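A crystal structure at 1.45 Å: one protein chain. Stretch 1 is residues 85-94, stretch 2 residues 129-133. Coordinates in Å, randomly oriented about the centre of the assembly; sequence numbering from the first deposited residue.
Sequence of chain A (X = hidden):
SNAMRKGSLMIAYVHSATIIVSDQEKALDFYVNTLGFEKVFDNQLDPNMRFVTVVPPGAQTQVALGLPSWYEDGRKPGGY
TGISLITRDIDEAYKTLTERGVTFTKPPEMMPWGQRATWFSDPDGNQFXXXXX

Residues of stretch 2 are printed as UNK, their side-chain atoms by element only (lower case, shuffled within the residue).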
# COMPACT_ATOMS: atom_id res chain seq x y z
N LEU A 85 9.48 1.79 -1.71
CA LEU A 85 9.55 2.31 -3.07
C LEU A 85 10.85 1.81 -3.72
O LEU A 85 11.89 1.82 -3.08
CB LEU A 85 9.54 3.83 -3.06
CG LEU A 85 8.31 4.50 -2.42
CD1 LEU A 85 8.53 6.04 -2.34
CD2 LEU A 85 7.01 4.15 -3.15
N ILE A 86 10.75 1.46 -5.01
CA ILE A 86 11.91 1.04 -5.79
C ILE A 86 12.36 2.15 -6.74
O ILE A 86 11.53 2.83 -7.38
CB ILE A 86 11.61 -0.24 -6.63
CG1 ILE A 86 11.30 -1.40 -5.68
CG2 ILE A 86 12.73 -0.57 -7.58
CD1 ILE A 86 12.34 -1.80 -4.69
N THR A 87 13.68 2.32 -6.82
CA THR A 87 14.30 3.16 -7.83
C THR A 87 15.35 2.30 -8.54
O THR A 87 15.93 1.41 -7.94
CB THR A 87 14.96 4.43 -7.21
OG1 THR A 87 15.49 5.23 -8.26
CG2 THR A 87 16.08 4.06 -6.23
N ARG A 88 15.57 2.59 -9.79
CA ARG A 88 16.64 1.92 -10.54
C ARG A 88 18.04 2.50 -10.38
O ARG A 88 19.04 1.88 -10.73
CB ARG A 88 16.25 1.78 -12.02
CG ARG A 88 14.96 0.96 -12.13
CD ARG A 88 14.77 0.18 -13.44
NE ARG A 88 13.46 -0.51 -13.35
CZ ARG A 88 12.27 -0.00 -13.70
NH1 ARG A 88 11.16 -0.74 -13.55
NH2 ARG A 88 12.18 1.23 -14.20
N ASP A 89 18.15 3.72 -9.85
CA ASP A 89 19.44 4.41 -9.59
C ASP A 89 19.33 5.24 -8.30
O ASP A 89 18.87 6.32 -8.32
CB ASP A 89 19.88 5.23 -10.78
CG ASP A 89 21.26 5.81 -10.61
OD1 ASP A 89 21.75 5.85 -9.52
OD2 ASP A 89 21.80 6.23 -11.62
N ILE A 90 19.71 4.63 -7.20
CA ILE A 90 19.55 5.25 -5.90
C ILE A 90 20.53 6.40 -5.65
O ILE A 90 20.21 7.30 -4.96
CB ILE A 90 19.50 4.23 -4.74
CG1 ILE A 90 18.81 4.87 -3.55
CG2 ILE A 90 20.89 3.73 -4.41
CD1 ILE A 90 18.46 3.93 -2.44
N ASP A 91 21.69 6.37 -6.28
CA ASP A 91 22.63 7.46 -6.15
C ASP A 91 22.04 8.71 -6.83
O ASP A 91 22.09 9.77 -6.31
CB ASP A 91 23.95 7.11 -6.78
CG ASP A 91 24.73 6.16 -5.96
OD1 ASP A 91 24.52 6.06 -4.77
OD2 ASP A 91 25.57 5.51 -6.56
N GLU A 92 21.47 8.54 -7.99
CA GLU A 92 20.84 9.66 -8.69
C GLU A 92 19.62 10.16 -7.95
O GLU A 92 19.39 11.36 -7.85
CB GLU A 92 20.48 9.27 -10.11
CG GLU A 92 19.99 10.45 -10.92
CD GLU A 92 21.10 11.50 -11.15
OE1 GLU A 92 20.74 12.67 -11.31
OE2 GLU A 92 22.34 11.18 -11.14
N ALA A 93 18.80 9.22 -7.45
CA ALA A 93 17.58 9.61 -6.71
C ALA A 93 17.98 10.44 -5.47
O ALA A 93 17.41 11.50 -5.17
CB ALA A 93 16.70 8.43 -6.32
N TYR A 94 18.94 9.93 -4.75
CA TYR A 94 19.41 10.63 -3.56
C TYR A 94 19.94 12.05 -3.90
O TYR A 94 19.60 13.03 -3.22
CB TYR A 94 20.47 9.84 -2.82
CG TYR A 94 21.14 10.53 -1.67
CD1 TYR A 94 20.53 10.67 -0.45
CD2 TYR A 94 22.37 11.09 -1.81
CE1 TYR A 94 21.12 11.34 0.60
CE2 TYR A 94 22.98 11.80 -0.78
CZ TYR A 94 22.36 11.92 0.43
OH TYR A 94 23.00 12.59 1.49
N UNK A 129 10.70 3.77 2.75
CA UNK A 129 11.95 3.03 2.55
C UNK A 129 12.19 3.00 1.04
O UNK A 129 11.29 2.62 0.29
c UNK A 129 11.79 1.65 3.13
c UNK A 129 13.05 0.80 3.17
c UNK A 129 14.24 1.33 3.67
c UNK A 129 14.13 -1.35 2.97
c UNK A 129 13.03 -0.55 2.85
c UNK A 129 15.35 0.51 3.78
c UNK A 129 15.31 -0.79 3.46
N UNK A 130 13.36 3.49 0.58
CA UNK A 130 13.73 3.62 -0.77
C UNK A 130 14.84 2.60 -1.04
O UNK A 130 15.89 2.66 -0.43
c UNK A 130 13.46 5.10 -3.50
c UNK A 130 15.23 6.73 -2.69
c UNK A 130 14.21 5.03 -1.10
c UNK A 130 14.62 5.30 -2.53
N UNK A 131 14.59 1.70 -2.00
CA UNK A 131 15.47 0.59 -2.30
C UNK A 131 15.83 0.56 -3.77
O UNK A 131 15.00 0.78 -4.62
c UNK A 131 15.84 -1.90 -2.08
c UNK A 131 14.30 -0.73 -0.47
c UNK A 131 14.80 -0.78 -1.88
N UNK A 132 17.13 0.31 -4.05
CA UNK A 132 17.59 0.21 -5.41
C UNK A 132 17.28 -1.22 -5.89
O UNK A 132 17.65 -2.19 -5.26
o UNK A 132 21.14 2.21 -7.49
c UNK A 132 19.58 0.56 -6.90
c UNK A 132 21.03 1.11 -6.95
c UNK A 132 19.09 0.45 -5.48
o UNK A 132 22.01 0.47 -6.41
N UNK A 133 16.72 -1.26 -7.07
CA UNK A 133 16.30 -2.52 -7.71
C UNK A 133 17.43 -3.45 -7.93
O UNK A 133 18.42 -3.06 -8.60
OXT UNK A 133 17.34 -4.64 -7.46
o UNK A 133 12.78 -3.45 -10.78
c UNK A 133 15.55 -2.23 -9.02
c UNK A 133 13.99 -3.13 -10.82
c UNK A 133 14.85 -3.45 -9.59
o UNK A 133 14.54 -2.60 -11.85
O HOH W 1 18.84 -1.00 -10.50
O HOH W 2 22.98 4.11 -7.63

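Position 129 has seven side-chain carbons: one leads into a ring of six. The side chain makes no close contact with stretch 1; its nearest atom, CB of 129, is 5.4 Å from Leu85 N. The backbone does the work here, with Leu85 N donating to the carbonyl O of 129 at 2.8 Å. A plain six-carbon ring on one carbon is phenylalanine, Phe129.

Position 130 carries four carbons, forked at the second. All are apolar, and they lie on the sheet face shared with Leu85 and Thr87. The side chain also meets the helix that follows the strand. A four-carbon chain forked at its second atom is leucine, Leu130. Its CD1 is 3.9 Å from Thr87 CG2 and 4.1 Å from Leu85 CB. Its CG is 4.1 Å from Ile90 CD1, and its CD2 is 4.3 Å from Ala93 CB.

Position 131 has three carbons, one carrying the other two. It lies on the other face of the sheet, with Ile86. Its CB is 3.9 Å from Ile86 CD1. The fork at CB identifies valine, Val131.

Position 132 has three carbons in a row, the third carrying two oxygens. One of its oxygens takes a hydrogen bond from Ile90 N. This is a carboxylate on a two-methylene arm, so the residue is glutamate, Glu132. Ile90 N donates to Glu132 OE2 at 2.8 Å, nearly in line at 170°. Asp89 OD1 is 4.2 Å from the same OE2, a close approach of like charges. Water 2 donates to both oxygens and so bridges them.

Position 133 repeats the pattern of three carbons and two oxygens. The backbone ends here in a carboxylate with an OXT. One of its side-chain oxygens meets Arg88 NE, and its CB is 3.6 Å from Ile86 CG2. The residue is Glu133. Arg88 NE forms a salt bridge with Glu133 OE2 at 2.8 Å, the oxygen lying at the edge of the guanidinium.

The contact is built on two parallel strands. The ladder continues as Val131 N donates to Leu85 O at 2.9 Å, Thr87 N to Val131 O at 3.0 Å, and Glu133 N to Thr87 O at 2.9 Å. Leu130 joins the strand to the helix through apolar packing. Glu132 adds a polar tie at the helix start, where Asp89 is the N-cap and its OD1 accepts from Glu92 N at 3.1 Å. The salt bridge secures the exposed end.

Stretch 2 129-133: FLVEE
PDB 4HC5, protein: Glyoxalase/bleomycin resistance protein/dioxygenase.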